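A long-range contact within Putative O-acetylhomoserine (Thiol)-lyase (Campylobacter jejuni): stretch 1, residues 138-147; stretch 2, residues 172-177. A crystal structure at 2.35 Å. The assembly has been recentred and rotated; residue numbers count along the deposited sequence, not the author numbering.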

ATOM      1  N   LEU D 138     -10.958  44.781  -2.341  1.00 25.93           N
ATOM      2  CA  LEU D 138     -11.818  43.655  -2.676  1.00 26.32           C
ATOM      3  C   LEU D 138     -13.154  44.164  -3.232  1.00 26.96           C
ATOM      4  O   LEU D 138     -13.611  43.677  -4.278  1.00 27.50           O
ATOM      5  N   GLU D 139     -13.781  45.121  -2.548  1.00 27.99           N
ATOM      6  CA  GLU D 139     -15.074  45.717  -3.011  1.00 30.84           C
ATOM      7  C   GLU D 139     -14.948  46.184  -4.446  1.00 28.45           C
ATOM      8  O   GLU D 139     -15.823  45.995  -5.271  1.00 27.96           O
ATOM      9  N   LYS D 140     -13.834  46.846  -4.696  1.00 30.42           N
ATOM     10  CA  LYS D 140     -13.485  47.387  -5.995  1.00 34.92           C
ATOM     11  C   LYS D 140     -13.524  46.421  -7.178  1.00 30.60           C
ATOM     12  O   LYS D 140     -14.023  46.775  -8.234  1.00 24.29           O
ATOM     13  N   VAL D 141     -12.997  45.211  -7.007  1.00 29.12           N
ATOM     14  CA  VAL D 141     -12.985  44.242  -8.103  1.00 27.12           C
ATOM     15  C   VAL D 141     -14.247  43.392  -8.227  1.00 27.91           C
ATOM     16  O   VAL D 141     -14.387  42.627  -9.190  1.00 31.71           O
ATOM     17  N   ILE D 142     -15.190  43.547  -7.304  1.00 25.28           N
ATOM     18  CA  ILE D 142     -16.436  42.775  -7.350  1.00 24.37           C
ATOM     19  C   ILE D 142     -17.505  43.302  -8.293  1.00 25.99           C
ATOM     20  O   ILE D 142     -17.738  44.517  -8.365  1.00 31.24           O
ATOM     21  N   ASP D 143     -18.125  42.389  -9.038  1.00 27.52           N
ATOM     22  CA  ASP D 143     -19.225  42.736  -9.960  1.00 29.82           C
ATOM     23  C   ASP D 143     -20.239  41.572  -9.874  1.00 31.95           C
ATOM     24  O   ASP D 143     -20.057  40.655  -9.061  1.00 38.67           O
ATOM     25  N   GLN D 144     -21.262  41.550 -10.710  1.00 26.83           N
ATOM     26  CA  GLN D 144     -22.267  40.496 -10.611  1.00 28.49           C
ATOM     27  C   GLN D 144     -21.801  39.166 -11.183  1.00 25.20           C
ATOM     28  O   GLN D 144     -22.518  38.149 -11.073  1.00 21.30           O
ATOM     29  N   ASN D 145     -20.638  39.191 -11.831  1.00 23.13           N
ATOM     30  CA  ASN D 145     -20.032  37.998 -12.433  1.00 23.29           C
ATOM     31  C   ASN D 145     -18.971  37.338 -11.533  1.00 23.47           C
ATOM     32  O   ASN D 145     -18.443  36.268 -11.862  1.00 26.99           O
ATOM     33  N   THR D 146     -18.671  37.988 -10.414  1.00 22.25           N
ATOM     34  CA  THR D 146     -17.707  37.492  -9.451  1.00 20.18           C
ATOM     35  C   THR D 146     -18.372  36.334  -8.728  1.00 19.66           C
ATOM     36  O   THR D 146     -19.357  36.516  -7.992  1.00 18.36           O
ATOM     37  N   LYS D 147     -17.813  35.142  -8.893  1.00 20.13           N
ATOM     38  CA  LYS D 147     -18.399  33.942  -8.255  1.00 23.08           C
ATOM     39  C   LYS D 147     -17.707  33.392  -6.994  1.00 23.03           C
ATOM     40  O   LYS D 147     -18.260  32.528  -6.310  1.00 21.80           O
ATOM     41  N   LYS D 172     -20.747  38.141   2.369  1.00 27.51           N
ATOM     42  CA  LYS D 172     -22.156  37.942   2.679  1.00 31.89           C
ATOM     43  C   LYS D 172     -23.044  39.037   2.095  1.00 32.06           C
ATOM     44  O   LYS D 172     -24.166  38.773   1.654  1.00 34.00           O
ATOM     45  N   LYS D 173     -22.523  40.254   2.045  1.00 29.69           N
ATOM     46  CA  LYS D 173     -23.272  41.364   1.533  1.00 30.91           C
ATOM     47  C   LYS D 173     -23.642  41.118   0.063  1.00 35.31           C
ATOM     48  O   LYS D 173     -24.801  41.233  -0.311  1.00 32.17           O
ATOM     49  N   HIS D 174     -22.651  40.781  -0.755  1.00 32.73           N
ATOM     50  CA  HIS D 174     -22.872  40.533  -2.175  1.00 28.61           C
ATOM     51  C   HIS D 174     -23.388  39.139  -2.487  1.00 29.58           C
ATOM     52  O   HIS D 174     -23.589  38.814  -3.662  1.00 28.99           O
ATOM     53  N   LYS D 175     -23.572  38.297  -1.474  1.00 28.77           N
ATOM     54  CA  LYS D 175     -24.071  36.920  -1.685  1.00 33.49           C
ATOM     55  C   LYS D 175     -23.079  36.084  -2.515  1.00 31.02           C
ATOM     56  O   LYS D 175     -23.461  35.339  -3.421  1.00 26.87           O
ATOM     57  N   ILE D 176     -21.794  36.251  -2.204  1.00 29.29           N
ATOM     58  CA  ILE D 176     -20.729  35.534  -2.884  1.00 27.05           C
ATOM     59  C   ILE D 176     -20.125  34.463  -1.962  1.00 23.82           C
ATOM     60  O   ILE D 176     -19.939  34.681  -0.758  1.00 22.30           O
ATOM     61  N   VAL D 177     -19.824  33.308  -2.548  1.00 21.79           N
ATOM     62  CA  VAL D 177     -19.232  32.190  -1.811  1.00 20.64           C
ATOM     63  C   VAL D 177     -17.781  32.477  -1.516  1.00 19.12           C
ATOM     64  O   VAL D 177     -17.029  32.887  -2.424  1.00 19.76           O
TER

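The two stretches bury 323 Å² between them, both sides summed, and the side chains that fill this contact fall into a charged group, an aromatic contact and an apolar patch.

The polar group centres on the carboxylate of Glu139. Its CA-to-CB bond points sideways to the second stretch, but chi1 and chi2 both near m (-67° and -83°) bring the carboxylate close to two side chains there. From His174, NE2 donates to Glu139 OE1 at 3.0 Å, and an N-H...acceptor angle of 171° makes this an almost linear bond; OE1 lies at the ring edge, near its plane, where an in-plane N-H can reach it. Lys173 completes the group. Its CA-to-CB bond points toward the first stretch, and chi angles of t, t, p and t carry NZ to 3.1 Å from Glu139 OE2, a salt bridge with a hydrogen bond; a second, weak bond runs from Lys173 NZ to Glu139 OE1 at 3.3 Å. OE1 thus accepts from both partners, tying neighbouring residues of the second stretch to one carboxylate.

The aromatic contact uses a face of the same imidazole. His174 (chi1 m, chi2 -90°) and Ile142 (chi1 m, chi2 t) both point toward the opposing stretch. Ile142 CG2 sits 4.0 Å from the centroid of the His174 ring and 15° off the ring normal, which identifies a CH-pi contact over the face; the closest atom pair is Ile142 CG2 to His174 ND1 at 3.8 Å. The ring therefore combines a polar bond at its edge with methyl packing on its face.

Ile142 CG2 also begins the apolar patch, lying 3.8 Å from CD1 of Ile176. Ile176 is buried, points toward the first stretch and has the largest covered area of any residue here, 73 Å². With chi1 m and chi2 t, its extended CG1 arm places CD1 near Ile142 and also 4.0 Å from Thr146 CG2, while its other branch, CG2, approaches the backbone C of Lys147 at 3.9 Å. Lys147 directs its CA-to-CB bond away, so its main chain supplies this contact.

Within the first stretch, a type I turn from Asp143 to Thr146 leads into the strand. Asp143 N donates to Thr146 OG1 at 3.1 Å (162°), with Thr146 chi1 at m, and Asn145 N donates to Asp143 OD1 at 2.6 Å. These bonds join the turn's backbone to its side chains beside the apolar patch.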

ATOM      1  CB  LEU D 138     -12.020  42.728  -1.479  1.00 26.70           C
ATOM      2  CG  LEU D 138     -12.977  41.549  -1.657  1.00 27.57           C
ATOM      3  CD1 LEU D 138     -12.689  40.711  -2.897  1.00 28.46           C
ATOM      4  CD2 LEU D 138     -12.954  40.691  -0.401  1.00 28.93           C
ATOM      5  CB  GLU D 139     -15.393  46.952  -2.204  1.00 33.28           C
ATOM      6  CG  GLU D 139     -15.716  46.737  -0.748  1.00 40.90           C
ATOM      7  CD  GLU D 139     -17.149  46.336  -0.411  1.00 43.90           C
ATOM      8  OE1 GLU D 139     -17.860  45.950  -1.337  1.00 39.76           O
ATOM      9  OE2 GLU D 139     -17.563  46.422   0.796  1.00 46.35           O
ATOM     10  CB  LYS D 140     -12.083  47.974  -5.888  1.00 43.75           C
ATOM     11  CG  LYS D 140     -11.536  48.605  -7.166  1.00 50.83           C
ATOM     12  CD  LYS D 140     -10.153  49.199  -6.943  1.00 58.00           C
ATOM     13  CE  LYS D 140      -9.630  49.867  -8.206  1.00 62.01           C
ATOM     14  NZ  LYS D 140      -8.291  50.486  -7.992  1.00 57.78           N
ATOM     15  CB  VAL D 141     -11.742  43.336  -8.059  1.00 31.62           C
ATOM     16  CG1 VAL D 141     -10.480  44.174  -8.261  1.00 30.76           C
ATOM     17  CG2 VAL D 141     -11.690  42.506  -6.770  1.00 29.29           C
ATOM     18  CB  ILE D 142     -17.066  42.691  -5.953  1.00 24.74           C
ATOM     19  CG1 ILE D 142     -16.144  41.879  -5.024  1.00 25.42           C
ATOM     20  CG2 ILE D 142     -18.427  42.018  -6.012  1.00 24.34           C
ATOM     21  CD1 ILE D 142     -16.633  41.742  -3.601  1.00 25.92           C
ATOM     22  CB  ASP D 143     -18.778  43.104 -11.381  1.00 28.31           C
ATOM     23  CG  ASP D 143     -18.236  41.949 -12.153  1.00 34.29           C
ATOM     24  OD1 ASP D 143     -18.628  40.793 -11.879  1.00 37.31           O
ATOM     25  OD2 ASP D 143     -17.499  42.202 -13.128  1.00 39.17           O
ATOM     26  CB  GLN D 144     -23.539  40.917 -11.345  1.00 36.35           C
ATOM     27  CG  GLN D 144     -24.791  40.060 -10.983  1.00 44.11           C
ATOM     28  CD  GLN D 144     -25.309  40.337  -9.573  1.00 46.51           C
ATOM     29  OE1 GLN D 144     -24.909  41.314  -8.953  1.00 37.45           O
ATOM     30  NE2 GLN D 144     -26.272  39.533  -9.103  1.00 54.27           N
ATOM     31  CB  ASN D 145     -19.425  38.331 -13.783  1.00 22.65           C
ATOM     32  CG  ASN D 145     -20.466  38.736 -14.799  1.00 25.93           C
ATOM     33  OD1 ASN D 145     -21.601  38.226 -14.801  1.00 25.55           O
ATOM     34  ND2 ASN D 145     -20.074  39.625 -15.702  1.00 25.72           N
ATOM     35  CB  THR D 146     -17.291  38.576  -8.449  1.00 19.73           C
ATOM     36  OG1 THR D 146     -16.700  39.682  -9.147  1.00 19.85           O
ATOM     37  CG2 THR D 146     -16.275  37.998  -7.440  1.00 20.30           C
ATOM     38  CB  LYS D 147     -18.426  32.830  -9.284  1.00 22.65           C
ATOM     39  CG  LYS D 147     -19.076  33.240 -10.579  1.00 23.39           C
ATOM     40  CD  LYS D 147     -20.468  33.798 -10.378  1.00 27.21           C
ATOM     41  CE  LYS D 147     -21.130  34.013 -11.725  1.00 33.03           C
ATOM     42  NZ  LYS D 147     -22.425  34.688 -11.519  1.00 37.09           N
ATOM     43  CB  LYS D 172     -22.428  37.663   4.188  1.00 37.00           C
ATOM     44  CG  LYS D 172     -21.892  36.281   4.589  1.00 49.59           C
ATOM     45  CD  LYS D 172     -22.391  35.802   5.955  1.00 54.05           C
ATOM     46  CE  LYS D 172     -21.806  34.477   6.411  1.00 56.76           C
ATOM     47  NZ  LYS D 172     -21.789  33.310   5.487  1.00 63.61           N
ATOM     48  CB  LYS D 173     -22.457  42.647   1.652  1.00 34.76           C
ATOM     49  CG  LYS D 173     -23.260  43.894   1.338  1.00 39.46           C
ATOM     50  CD  LYS D 173     -22.415  45.149   1.351  1.00 42.92           C
ATOM     51  CE  LYS D 173     -21.428  45.171   0.189  1.00 45.07           C
ATOM     52  NZ  LYS D 173     -20.655  46.438   0.253  1.00 50.38           N
ATOM     53  CB  HIS D 174     -21.573  40.721  -2.970  1.00 31.65           C
ATOM     54  CG  HIS D 174     -20.984  42.093  -2.878  1.00 33.58           C
ATOM     55  ND1 HIS D 174     -21.312  43.107  -3.760  1.00 39.90           N
ATOM     56  CD2 HIS D 174     -20.072  42.616  -2.029  1.00 31.83           C
ATOM     57  CE1 HIS D 174     -20.631  44.198  -3.449  1.00 37.77           C
ATOM     58  NE2 HIS D 174     -19.869  43.925  -2.403  1.00 37.16           N
ATOM     59  CB  LYS D 175     -25.441  36.972  -2.352  1.00 38.08           C
ATOM     60  CG  LYS D 175     -26.389  37.785  -1.521  1.00 46.98           C
ATOM     61  CD  LYS D 175     -27.075  36.996  -0.436  1.00 57.84           C
ATOM     62  CE  LYS D 175     -28.156  36.162  -1.110  1.00 67.93           C
ATOM     63  NZ  LYS D 175     -28.881  35.298  -0.141  1.00 80.34           N
ATOM     64  CB  ILE D 176     -19.604  36.481  -3.333  1.00 25.62           C
ATOM     65  CG1 ILE D 176     -20.144  37.511  -4.305  1.00 29.69           C
ATOM     66  CG2 ILE D 176     -18.489  35.692  -4.006  1.00 26.83           C
ATOM     67  CD1 ILE D 176     -19.125  38.553  -4.735  1.00 32.10           C
ATOM     68  CB  VAL D 177     -19.268  30.894  -2.628  1.00 23.43           C
ATOM     69  CG1 VAL D 177     -18.461  29.807  -1.937  1.00 22.88           C
ATOM     70  CG2 VAL D 177     -20.702  30.444  -2.884  1.00 24.57           C
TER